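Local coordinates for protein MstE (Scytonema sp. PCC 10023, PDB 6SBF) that probably folds a linear isoprenoid chain into a fused polycyclic terpenoid scaffold, acting as a single-domain class II (type II) terpene cyclase, at residues A30-L35 / T67-L72; H76-L81 / A120-S125; P236-A241 / L275-V280; K247-Q252 / A269-L274; G107-T112 / T177-A182. The protein carries 1 engineered substitution. One frame throughout, in Å; residues are numbered along the deposited sequence.

Contacts 1, 4 and 5 are buried, whereas contacts 2 and 3 lie nearer the surface and are only partly covered. Contacts 1 and 2 adjoin, brought together by helix 75-90, which packs against residues of both segments of contact 1. Contacts 2 and 5 use the two ends of helix 109-121. Contacts 3 and 4 share helix 235-248, with contact 4 nested inside the chain loop that contact 3 closes. Chemistry varies with place: contact 1 is wholly aliphatic, contact 2 sets a histidine edge against a helix end, contact 3 adds an amide-carboxylate bond and a water, contact 4 turns on a thiol, and contact 5 sets a valine and an alanine against a buried aspartate.

Contact 1: residues A30-L35 / T67-L72; sequences AAVAFL and TMLATL
Val32 and Leu69 mark the closest backbone approach, their CA atoms 8.2 Å apart, a separation that side chains must fill. Residues 30-35 are regular helix within helix 18-37. Residues 67-72 come from the C-terminal part of helix 59-69 and bend in a type I beta turn from Leu69 to Leu72, fastened by the bond from Leu72 N to Leu69 O (3.0 Å). That turn points the side chains of both its end residues at the opposing helix, while Val32 and Leu35, three residues apart, project from one side of helix 18-37 to meet them.

The contact is entirely branched aliphatic. Val32 and Leu72 run antiparallel, side by side, and their methyls press tightly, CG2 of Val32 lying 3.5 Å from CD1 of Leu72. Val32 carries CG1 anti to its backbone N (chi1 166°), which leaves CG2 as the branch that meets the leucine. One turn further on, CD1 of Leu35 meets CD2 of Leu69 at 3.9 Å, the two chains crossing at a slant. Leucine suits these positions because its methyls sit far enough from the backbone to bridge the wide spacing; Val32 can be shorter because Leu72 reaches most of the way to it. Val77 of helix 75-90 touches both Val32 and Leu69, extending the apolar seam, which is the helix-on-helix packing expected of an alpha6-alpha6 barrel.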
# COMPACT_ATOMS: atom_id res chain seq x y z
N ALA A 30 18.21 9.80 4.35
CA ALA A 30 18.94 8.51 4.25
C ALA A 30 18.05 7.48 3.54
O ALA A 30 18.56 6.69 2.73
CB ALA A 30 19.37 8.02 5.62
N ALA A 31 16.75 7.49 3.80
CA ALA A 31 15.83 6.55 3.15
C ALA A 31 15.68 6.86 1.68
O ALA A 31 15.61 5.94 0.85
CB ALA A 31 14.54 6.56 3.88
N VAL A 32 15.56 8.17 1.37
CA VAL A 32 15.45 8.54 -0.05
C VAL A 32 16.73 8.10 -0.79
O VAL A 32 16.63 7.57 -1.92
CB VAL A 32 15.21 10.04 -0.17
CG1 VAL A 32 15.43 10.54 -1.58
CG2 VAL A 32 13.83 10.41 0.35
N ALA A 33 17.90 8.32 -0.18
CA ALA A 33 19.15 7.89 -0.88
C ALA A 33 19.12 6.36 -1.08
O ALA A 33 19.49 5.84 -2.16
CB ALA A 33 20.37 8.30 -0.08
N PHE A 34 18.73 5.61 -0.05
CA PHE A 34 18.63 4.13 -0.18
C PHE A 34 17.71 3.77 -1.34
O PHE A 34 18.05 2.95 -2.20
CB PHE A 34 18.11 3.51 1.12
CG PHE A 34 17.72 2.06 1.01
CD1 PHE A 34 18.68 1.06 1.12
CD2 PHE A 34 16.43 1.70 0.72
CE1 PHE A 34 18.32 -0.26 0.95
CE2 PHE A 34 16.07 0.37 0.56
CZ PHE A 34 17.03 -0.59 0.63
N LEU A 35 16.53 4.42 -1.40
CA LEU A 35 15.56 4.06 -2.42
C LEU A 35 16.09 4.42 -3.80
O LEU A 35 15.87 3.64 -4.74
CB LEU A 35 14.22 4.72 -2.13
CG LEU A 35 13.46 4.17 -0.95
CD1 LEU A 35 12.31 5.05 -0.56
CD2 LEU A 35 12.90 2.80 -1.24
N THR A 67 4.48 6.66 -5.89
CA THR A 67 3.38 7.37 -5.21
C THR A 67 3.84 7.74 -3.79
O THR A 67 3.56 8.87 -3.30
CB THR A 67 2.11 6.51 -5.23
OG1 THR A 67 1.68 6.28 -6.57
CG2 THR A 67 0.98 7.19 -4.46
N MET A 68 4.49 6.81 -3.08
CA MET A 68 4.95 7.10 -1.71
C MET A 68 5.86 8.32 -1.71
O MET A 68 5.82 9.14 -0.79
CB MET A 68 5.66 5.90 -1.10
CG MET A 68 4.82 4.71 -0.77
SD MET A 68 3.58 5.02 0.48
CE MET A 68 2.09 4.81 -0.45
N LEU A 69 6.75 8.41 -2.70
CA LEU A 69 7.77 9.50 -2.73
C LEU A 69 7.22 10.80 -3.29
O LEU A 69 7.94 11.81 -3.24
CB LEU A 69 8.98 9.01 -3.53
CG LEU A 69 9.79 7.90 -2.88
CD1 LEU A 69 10.92 7.47 -3.80
CD2 LEU A 69 10.41 8.34 -1.60
N ALA A 70 6.00 10.81 -3.79
CA ALA A 70 5.40 12.03 -4.38
C ALA A 70 5.19 13.12 -3.33
O ALA A 70 5.01 14.26 -3.71
CB ALA A 70 4.10 11.69 -5.07
N THR A 71 5.23 12.80 -2.03
CA THR A 71 5.10 13.79 -0.93
C THR A 71 6.40 14.60 -0.76
O THR A 71 6.40 15.65 -0.10
CB THR A 71 4.72 13.14 0.40
OG1 THR A 71 3.59 12.28 0.26
CG2 THR A 71 4.34 14.20 1.40
N LEU A 72 7.51 14.13 -1.31
CA LEU A 72 8.75 14.90 -1.12
C LEU A 72 8.84 16.11 -2.06
O LEU A 72 8.46 16.04 -3.22
CB LEU A 72 9.95 14.03 -1.38
CG LEU A 72 10.21 13.11 -0.23
CD1 LEU A 72 10.81 11.84 -0.67
CD2 LEU A 72 10.89 13.70 0.96

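Contact 2: residues H76-L81 / A120-S125; sequences HVHEAL and AAVGAS
His78 reaches from helix 75-90 to the C-terminal end of helix 109-121, where it meets Ala121 and Val122. Its CB leaves the helix roughly alongside the other segment, and CG stands anti to the backbone N (chi1 -167°), swinging the imidazole across to Ala121. Beyond CG, ND1 stays 4.1 Å from Ala121 O, but CE1 comes to 3.3 Å of that oxygen. The carbonyl lies at the ring edge, in the ring plane, so the polarised C-H side of the imidazole is turned to it. The same CE1 also approaches CG1 of Val122, 4.1 Å away, at a slant to the ring. An imidazole, part polar and part carbon, suits this solvent-facing side.

The oxygen it meets belongs to a helix terminus closed by a Schellman motif: Gly123, with positive phi, is the C-prime residue, its N bonding to Ala120 O while Ala124 N bonds to Ala119 O. Glycine suits this place because it adopts positive phi without the strain a side chain would bring. A buried leucine fits at position 81, since Leu118 and Ala70, which also touch it, are apolar. Val122, the residue that first departs from helical angles, directs CG1 at this Leu81, touching CB at 3.8 Å.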
# COMPACT_ATOMS: atom_id res chain seq x y z
N HIS A 76 15.12 16.29 -7.41
CA HIS A 76 15.68 15.01 -7.92
C HIS A 76 14.72 13.83 -7.68
O HIS A 76 14.73 12.88 -8.46
CB HIS A 76 17.07 14.79 -7.37
CG HIS A 76 17.13 14.42 -5.94
ND1 HIS A 76 16.82 15.34 -4.94
CD2 HIS A 76 17.54 13.29 -5.34
CE1 HIS A 76 17.02 14.72 -3.76
NE2 HIS A 76 17.47 13.51 -4.00
N VAL A 77 13.89 13.95 -6.65
CA VAL A 77 12.85 12.90 -6.47
C VAL A 77 11.78 13.05 -7.52
O VAL A 77 11.33 12.10 -8.12
CB VAL A 77 12.29 12.95 -5.04
CG1 VAL A 77 11.17 11.96 -4.90
CG2 VAL A 77 13.40 12.64 -4.04
N HIS A 78 11.37 14.30 -7.82
CA HIS A 78 10.38 14.51 -8.90
C HIS A 78 10.91 13.94 -10.21
O HIS A 78 10.17 13.32 -10.96
CB HIS A 78 9.95 15.97 -9.04
CG HIS A 78 8.75 16.12 -9.90
ND1 HIS A 78 7.50 15.72 -9.49
CD2 HIS A 78 8.61 16.60 -11.18
CE1 HIS A 78 6.66 15.89 -10.49
NE2 HIS A 78 7.31 16.46 -11.56
N GLU A 79 12.21 14.12 -10.46
CA GLU A 79 12.83 13.55 -11.71
C GLU A 79 12.75 12.04 -11.70
O GLU A 79 12.47 11.42 -12.74
CB GLU A 79 14.27 14.03 -11.84
CG GLU A 79 14.41 15.49 -12.17
CD GLU A 79 15.83 16.03 -12.06
OE1 GLU A 79 16.73 15.39 -11.55
OE2 GLU A 79 15.99 17.21 -12.51
N ALA A 80 12.99 11.43 -10.54
CA ALA A 80 12.87 9.96 -10.42
C ALA A 80 11.45 9.51 -10.71
O ALA A 80 11.23 8.48 -11.35
CB ALA A 80 13.32 9.52 -9.07
N LEU A 81 10.46 10.27 -10.24
CA LEU A 81 9.06 9.94 -10.51
C LEU A 81 8.69 10.10 -11.97
O LEU A 81 7.98 9.27 -12.57
CB LEU A 81 8.14 10.75 -9.63
CG LEU A 81 7.88 10.21 -8.23
CD1 LEU A 81 9.06 9.60 -7.55
CD2 LEU A 81 7.12 11.18 -7.40
N ALA A 120 -0.80 11.12 -11.60
CA ALA A 120 -1.28 12.41 -11.09
C ALA A 120 -0.10 13.22 -10.57
O ALA A 120 -0.05 14.47 -10.80
CB ALA A 120 -2.37 12.22 -10.07
N ALA A 121 0.83 12.61 -9.86
CA ALA A 121 1.97 13.35 -9.28
C ALA A 121 2.86 13.97 -10.35
O ALA A 121 3.53 14.97 -10.08
CB ALA A 121 2.77 12.42 -8.39
N VAL A 122 2.89 13.38 -11.54
CA VAL A 122 3.75 13.89 -12.62
C VAL A 122 2.91 14.59 -13.71
O VAL A 122 3.45 14.82 -14.79
CB VAL A 122 4.68 12.79 -13.17
CG1 VAL A 122 5.60 12.28 -12.07
CG2 VAL A 122 3.88 11.68 -13.86
N GLY A 123 1.67 14.96 -13.43
CA GLY A 123 0.89 15.79 -14.34
C GLY A 123 0.41 15.05 -15.56
O GLY A 123 0.07 15.67 -16.55
N ALA A 124 0.28 13.72 -15.42
CA ALA A 124 -0.11 12.84 -16.54
C ALA A 124 -1.47 12.18 -16.34
O ALA A 124 -1.84 11.28 -17.12
CB ALA A 124 0.93 11.79 -16.75
N SER A 125 -2.29 12.70 -15.44
CA SER A 125 -3.64 12.12 -15.21
C SER A 125 -4.50 12.20 -16.47
O SER A 125 -5.39 11.41 -16.63
CB SER A 125 -4.39 12.79 -14.10
OG SER A 125 -3.82 12.53 -12.84

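Contact 3: residues P236-A241 / L275-V280; sequences PSIEQA and LLLNTV
Asn278 and Glu239 supply the direct polar link between helix 235-248 and the chain that follows helix 265-275. Asn278 ND2 donates to Glu239 OE1 over 2.9 Å, nearly straight at 165°. The oxygen is met on its syn side, somewhat out of the carboxylate plane, while it lies almost in the amide plane; the two flat groups stand close to perpendicular, 87° apart. A bend at chi2 of Glu239 brings the carboxylate across to the amide. Its other oxygen, OE2, accepts from a water and from Gln235 NE2, and that water also donates to Leu277 O (2.8 Å).

Asn278 also ties down its own chain. OD1 accepts from Val280 N at 3.0 Å, forming an Asx turn, and from Asp281 N, just beyond the segment. Asparagine suits the place because one amide offers both a donor and an acceptor. With a leucine here, Glu239 OE1 would probably lose its amide donor and the backbone N atoms of Val280 and Asp281 their shared acceptor, leaving the bend freer to move.

The apolar part covers about as much surface: CG2 of Ile238 lies 4.1 Å from CB of Leu277, one side chain set roughly square to the other. Both residues also rest on helix 215-229, Ile238 against Leu226 and Ala227, Leu277 against Ala223. The contact thus joins helix 235-248 to the connection between helices 265-275 and 282-298.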
# COMPACT_ATOMS: atom_id res chain seq x y z
N PRO A 236 -17.87 10.43 11.41
CA PRO A 236 -17.90 9.47 12.52
C PRO A 236 -17.10 8.19 12.22
O PRO A 236 -16.38 7.71 13.08
CB PRO A 236 -19.40 9.21 12.75
CG PRO A 236 -20.12 10.40 12.19
CD PRO A 236 -19.23 10.87 11.02
N SER A 237 -17.22 7.71 10.99
CA SER A 237 -16.50 6.49 10.56
C SER A 237 -15.01 6.72 10.61
O SER A 237 -14.25 5.83 11.05
CB SER A 237 -16.97 6.01 9.22
OG SER A 237 -18.32 5.57 9.28
N ILE A 238 -14.56 7.90 10.14
CA ILE A 238 -13.13 8.24 10.17
C ILE A 238 -12.65 8.26 11.62
O ILE A 238 -11.59 7.71 11.95
CB ILE A 238 -12.86 9.57 9.45
CG1 ILE A 238 -13.19 9.48 7.97
CG2 ILE A 238 -11.45 10.03 9.71
CD1 ILE A 238 -13.41 10.80 7.31
N GLU A 239 -13.44 8.90 12.50
CA GLU A 239 -13.01 9.04 13.90
C GLU A 239 -12.95 7.64 14.55
O GLU A 239 -12.11 7.42 15.40
CB GLU A 239 -13.93 10.00 14.67
CG GLU A 239 -13.86 11.41 14.16
CD GLU A 239 -12.53 12.10 14.21
OE1 GLU A 239 -11.63 11.70 15.01
OE2 GLU A 239 -12.39 13.11 13.47
N GLN A 240 -13.88 6.77 14.20
CA GLN A 240 -13.84 5.40 14.79
C GLN A 240 -12.56 4.67 14.32
O GLN A 240 -11.94 3.95 15.12
CB GLN A 240 -15.05 4.55 14.43
CG GLN A 240 -15.16 3.44 15.48
CD GLN A 240 -16.14 2.35 15.13
OE1 GLN A 240 -16.75 2.33 14.04
NE2 GLN A 240 -16.28 1.42 16.08
N ALA A 241 -12.19 4.86 13.07
CA ALA A 241 -10.96 4.27 12.56
C ALA A 241 -9.74 4.83 13.28
O ALA A 241 -8.79 4.10 13.62
CB ALA A 241 -10.91 4.45 11.07
N LEU A 275 -3.45 7.97 11.82
CA LEU A 275 -3.53 8.89 12.99
C LEU A 275 -3.39 10.36 12.55
O LEU A 275 -3.73 11.23 13.33
CB LEU A 275 -2.50 8.54 14.06
CG LEU A 275 -2.71 7.19 14.76
CD1 LEU A 275 -1.51 6.89 15.62
CD2 LEU A 275 -3.99 7.16 15.54
N LEU A 276 -2.94 10.64 11.33
CA LEU A 276 -2.89 12.02 10.81
C LEU A 276 -4.28 12.52 10.49
O LEU A 276 -4.42 13.73 10.22
CB LEU A 276 -2.01 12.06 9.58
CG LEU A 276 -0.54 11.79 9.88
CD1 LEU A 276 0.21 11.69 8.59
CD2 LEU A 276 0.04 12.95 10.71
N LEU A 277 -5.31 11.67 10.53
CA LEU A 277 -6.67 12.12 10.15
C LEU A 277 -7.40 12.80 11.30
O LEU A 277 -8.52 13.25 11.07
CB LEU A 277 -7.45 10.95 9.57
CG LEU A 277 -6.83 10.39 8.30
CD1 LEU A 277 -7.59 9.15 7.84
CD2 LEU A 277 -6.77 11.41 7.15
N ASN A 278 -6.77 12.91 12.45
CA ASN A 278 -7.29 13.70 13.58
C ASN A 278 -6.15 14.58 14.06
O ASN A 278 -5.16 14.08 14.52
CB ASN A 278 -7.86 12.83 14.70
CG ASN A 278 -8.38 13.65 15.86
OD1 ASN A 278 -7.66 14.48 16.38
ND2 ASN A 278 -9.63 13.46 16.22
N THR A 279 -6.33 15.89 13.95
CA THR A 279 -5.25 16.84 14.28
C THR A 279 -5.55 17.63 15.53
O THR A 279 -4.71 18.48 15.86
CB THR A 279 -4.92 17.76 13.11
OG1 THR A 279 -6.11 18.48 12.79
CG2 THR A 279 -4.38 16.97 11.93
N VAL A 280 -6.62 17.30 16.25
CA VAL A 280 -7.00 18.08 17.45
C VAL A 280 -6.71 17.26 18.73
O VAL A 280 -6.44 17.90 19.75
CB VAL A 280 -8.47 18.53 17.36
CG1 VAL A 280 -8.69 19.40 16.13
CG2 VAL A 280 -9.45 17.38 17.37
O HOH W 1 -10.50 14.57 12.59

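Contact 4: residues K247-Q252 / A269-L274; sequences KRLCPQ and AWCLRL
Among residues 269-274, Cys271 makes the contact with residues 247-252, touching both Arg248 and Leu249. All of the contact across the segments is van der Waals in kind and loose in spacing: the thiol sulfur SG lies 4.4 Å from CB of Arg248 and 4.5 Å from CD1 of Leu249. The backbones come nearest at Leu249 and Cys271, whose CA atoms are 7.4 Å apart. Cysteine fits such a place, being compact yet carrying a large, polarisable sulfur. Its SG stands anti to the backbone N (chi1 -166°) and faces the end of helix 235-248. Leu249, where the chain leaves that helix, turns its side chain inward; Val255 touches it and Cys271 alike, while Ala287 and Ala291 of helix 282-298 also pack on the leucine.

The charged interaction leads elsewhere. Only the base of Arg248 takes part, for the rest of the side chain runs away from Cys271 and its NE forms a salt bridge with Glu216 of helix 215-229. An arginine can serve both ends in this way, its aliphatic stem lying against the sulfur while its charge is met by the glutamate. With no hydrogen bond across it and such wide spacings, the join is a light apolar one, probably resting on shape and dispersion between aliphatic carbon and sulfur.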
# COMPACT_ATOMS: atom_id res chain seq x y z
N LYS A 247 -5.72 2.51 19.60
CA LYS A 247 -5.68 1.21 20.36
C LYS A 247 -4.55 0.31 19.84
O LYS A 247 -3.90 -0.38 20.60
CB LYS A 247 -7.07 0.55 20.32
CG LYS A 247 -7.24 -0.64 21.26
CD LYS A 247 -6.96 -2.05 20.75
CE LYS A 247 -7.33 -3.10 21.79
NZ LYS A 247 -6.38 -4.24 21.84
N ARG A 248 -4.37 0.29 18.53
CA ARG A 248 -3.36 -0.56 17.86
C ARG A 248 -1.94 -0.14 18.21
O ARG A 248 -1.02 -0.99 18.24
CB ARG A 248 -3.53 -0.60 16.35
CG ARG A 248 -4.80 -1.27 15.84
CD ARG A 248 -4.80 -2.76 16.06
NE ARG A 248 -3.75 -3.40 15.27
CZ ARG A 248 -3.22 -4.60 15.50
NH1 ARG A 248 -3.69 -5.39 16.44
NH2 ARG A 248 -2.30 -5.08 14.70
N LEU A 249 -1.71 1.14 18.40
CA LEU A 249 -0.37 1.63 18.72
C LEU A 249 -0.13 1.46 20.22
O LEU A 249 -0.90 1.92 21.05
CB LEU A 249 -0.21 3.08 18.30
CG LEU A 249 1.23 3.46 18.10
CD1 LEU A 249 1.75 2.98 16.75
CD2 LEU A 249 1.42 4.91 18.27
N CYS A 250 0.86 0.70 20.60
CA CYS A 250 1.10 0.60 22.04
C CYS A 250 1.90 1.83 22.46
O CYS A 250 2.40 2.63 21.64
CB CYS A 250 1.84 -0.66 22.41
SG CYS A 250 3.57 -0.55 21.92
N PRO A 251 2.03 1.99 23.78
CA PRO A 251 2.71 3.16 24.34
C PRO A 251 4.17 3.31 23.89
O PRO A 251 4.66 4.44 23.82
CB PRO A 251 2.58 2.96 25.86
CG PRO A 251 1.35 2.11 26.00
CD PRO A 251 1.38 1.16 24.81
N GLN A 252 4.83 2.20 23.52
CA GLN A 252 6.25 2.22 23.11
C GLN A 252 6.39 2.74 21.67
O GLN A 252 7.51 2.96 21.23
CB GLN A 252 6.89 0.84 23.24
CG GLN A 252 6.90 0.36 24.68
CD GLN A 252 5.74 -0.57 24.95
OE1 GLN A 252 4.55 -0.23 24.80
NE2 GLN A 252 6.10 -1.78 25.31
N ALA A 269 3.85 2.26 10.19
CA ALA A 269 3.86 3.39 9.24
C ALA A 269 2.43 3.62 8.74
O ALA A 269 1.99 4.80 8.68
CB ALA A 269 4.79 3.07 8.09
N TRP A 270 1.69 2.56 8.44
CA TRP A 270 0.31 2.77 8.01
C TRP A 270 -0.54 3.31 9.17
O TRP A 270 -1.43 4.14 8.92
CB TRP A 270 -0.28 1.50 7.35
CG TRP A 270 0.16 1.36 5.93
CD1 TRP A 270 1.04 0.48 5.35
CD2 TRP A 270 -0.28 2.22 4.85
NE1 TRP A 270 1.15 0.72 4.01
CE2 TRP A 270 0.40 1.80 3.68
CE3 TRP A 270 -1.12 3.32 4.77
CZ2 TRP A 270 0.18 2.44 2.45
CZ3 TRP A 270 -1.36 3.91 3.56
CH2 TRP A 270 -0.70 3.49 2.44
N CYS A 271 -0.31 2.82 10.39
CA CYS A 271 -1.07 3.36 11.53
C CYS A 271 -0.75 4.85 11.71
O CYS A 271 -1.67 5.63 12.06
CB CYS A 271 -0.76 2.54 12.76
SG CYS A 271 -1.88 2.82 14.13
N LEU A 272 0.48 5.24 11.52
CA LEU A 272 0.88 6.67 11.64
C LEU A 272 0.09 7.48 10.61
O LEU A 272 -0.45 8.57 10.98
CB LEU A 272 2.38 6.78 11.52
CG LEU A 272 2.96 8.19 11.52
CD1 LEU A 272 2.49 8.96 12.74
CD2 LEU A 272 4.47 8.15 11.42
N ARG A 273 -0.03 7.00 9.38
CA ARG A 273 -0.81 7.74 8.38
C ARG A 273 -2.29 7.84 8.85
O ARG A 273 -2.89 8.92 8.71
CB ARG A 273 -0.77 7.04 7.03
CG ARG A 273 0.49 7.34 6.31
CD ARG A 273 0.51 6.82 4.88
NE ARG A 273 -0.56 7.22 3.94
CZ ARG A 273 -0.43 7.16 2.60
NH1 ARG A 273 0.74 6.94 2.04
NH2 ARG A 273 -1.48 7.33 1.82
N LEU A 274 -2.85 6.76 9.35
CA LEU A 274 -4.24 6.79 9.86
C LEU A 274 -4.39 7.87 10.93
O LEU A 274 -5.39 8.63 10.93
CB LEU A 274 -4.59 5.41 10.39
CG LEU A 274 -5.93 5.29 11.12
CD1 LEU A 274 -7.13 5.66 10.31
CD2 LEU A 274 -6.06 3.83 11.60

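Contact 5: residues G107-T112 / T177-A182; sequences GDADTT and TCVSAA
Ala109 and Asp110, in the first turn of helix 109-121, lie against Val179 of helix 177-183. Just before them, Asp108 is the N-cap. Its OD1 accepts from Thr111 N at 2.8 Å, nearly straight (171°) though from above the carboxylate plane, and more weakly from Asp110 N. OD2 takes the hydroxyl of Thr111 on its syn side, 2.7 Å from OG1. Aspartate suits the cap because its two oxygens can serve both the open backbone N-H groups and a threonine hydroxyl. Ala109 follows, small enough to lie close, with CB 4.1 Å from CG1 of Val179.

The run Asp-Ala-Asp-Thr matches the first three positions of the DXDD motif, with threonine in place of the final aspartate; Asp110 falls where class II terpene cyclases carry their proton-donating middle aspartate, consistent with that role. Its CG is anti to the backbone N (chi1 -170°), which carries the carboxylate across to helix 177-183. CB rests on CG2 of Val179 at 3.9 Å, and OD1 lies 3.9 Å from CB of Ala182. A water donates to OD1 (2.6 Å) and more weakly to Cys178 O, and Trp114 NE1 gives OD1 a further weak bond. Were Val179 an alanine, the two methyls beside Asp110 would be gone, and the aspartate would probably lose apolar support along one side and be less restrained in its rotation.

Thr111 also touches Trp99. At Thr112, OG1 and N reach Asp108 O from opposite faces of the carbonyl plane, with OG1 at 2.8 Å.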
# COMPACT_ATOMS: atom_id res chain seq x y z
N GLY A 107 -2.80 -7.79 -16.40
CA GLY A 107 -3.14 -6.56 -15.69
C GLY A 107 -3.93 -6.82 -14.46
O GLY A 107 -4.61 -7.87 -14.33
N ASP A 108 -3.86 -5.90 -13.52
CA ASP A 108 -4.72 -5.96 -12.32
C ASP A 108 -5.07 -4.55 -11.87
O ASP A 108 -4.36 -3.55 -12.15
CB ASP A 108 -4.05 -6.78 -11.20
CG ASP A 108 -3.00 -5.99 -10.48
OD1 ASP A 108 -3.31 -5.25 -9.51
OD2 ASP A 108 -1.78 -6.12 -10.85
N ALA A 109 -6.17 -4.45 -11.18
CA ALA A 109 -6.74 -3.16 -10.76
C ALA A 109 -5.84 -2.48 -9.74
O ALA A 109 -5.86 -1.24 -9.69
CB ALA A 109 -8.12 -3.33 -10.19
N ASP A 110 -5.19 -3.21 -8.87
CA ASP A 110 -4.41 -2.56 -7.79
C ASP A 110 -3.21 -1.86 -8.41
O ASP A 110 -2.96 -0.68 -8.13
CB ASP A 110 -4.01 -3.56 -6.72
CG ASP A 110 -3.43 -2.86 -5.49
OD1 ASP A 110 -4.06 -1.93 -5.00
OD2 ASP A 110 -2.38 -3.26 -5.04
N THR A 111 -2.43 -2.58 -9.16
CA THR A 111 -1.26 -2.01 -9.81
C THR A 111 -1.71 -0.81 -10.64
O THR A 111 -1.03 0.24 -10.61
CB THR A 111 -0.57 -3.02 -10.74
OG1 THR A 111 -0.20 -4.16 -9.96
CG2 THR A 111 0.62 -2.39 -11.39
N THR A 112 -2.77 -0.98 -11.37
CA THR A 112 -3.25 0.13 -12.27
C THR A 112 -3.62 1.36 -11.45
O THR A 112 -3.27 2.48 -11.84
CB THR A 112 -4.37 -0.39 -13.19
OG1 THR A 112 -3.86 -1.46 -14.00
CG2 THR A 112 -4.90 0.67 -14.08
N THR A 177 -11.34 -5.23 -0.45
CA THR A 177 -11.43 -3.95 0.25
C THR A 177 -10.12 -3.17 0.18
O THR A 177 -10.15 -1.93 0.08
CB THR A 177 -11.91 -4.23 1.67
OG1 THR A 177 -13.14 -4.99 1.62
CG2 THR A 177 -12.18 -2.97 2.44
N CYS A 178 -9.00 -3.85 0.23
CA CYS A 178 -7.66 -3.25 0.15
C CYS A 178 -7.52 -2.52 -1.22
O CYS A 178 -7.08 -1.37 -1.28
CB CYS A 178 -6.57 -4.30 0.33
SG CYS A 178 -6.78 -5.82 -0.65
N VAL A 179 -7.88 -3.19 -2.30
CA VAL A 179 -7.78 -2.63 -3.66
C VAL A 179 -8.81 -1.53 -3.81
O VAL A 179 -8.50 -0.45 -4.37
CB VAL A 179 -7.95 -3.71 -4.71
CG1 VAL A 179 -7.83 -3.11 -6.12
CG2 VAL A 179 -6.93 -4.80 -4.49
N SER A 180 -10.02 -1.69 -3.31
CA SER A 180 -11.06 -0.66 -3.38
C SER A 180 -10.60 0.60 -2.64
O SER A 180 -10.78 1.73 -3.15
CB SER A 180 -12.36 -1.21 -2.79
OG SER A 180 -12.87 -2.29 -3.54
N ALA A 181 -9.98 0.47 -1.48
CA ALA A 181 -9.51 1.59 -0.69
C ALA A 181 -8.46 2.36 -1.50
O ALA A 181 -8.45 3.61 -1.53
CB ALA A 181 -8.97 1.13 0.65
N ALA A 182 -7.52 1.66 -2.09
CA ALA A 182 -6.44 2.29 -2.85
C ALA A 182 -7.02 2.97 -4.11
O ALA A 182 -6.62 4.10 -4.42
CB ALA A 182 -5.38 1.28 -3.20
O HOH W 2 -4.38 -1.98 -2.37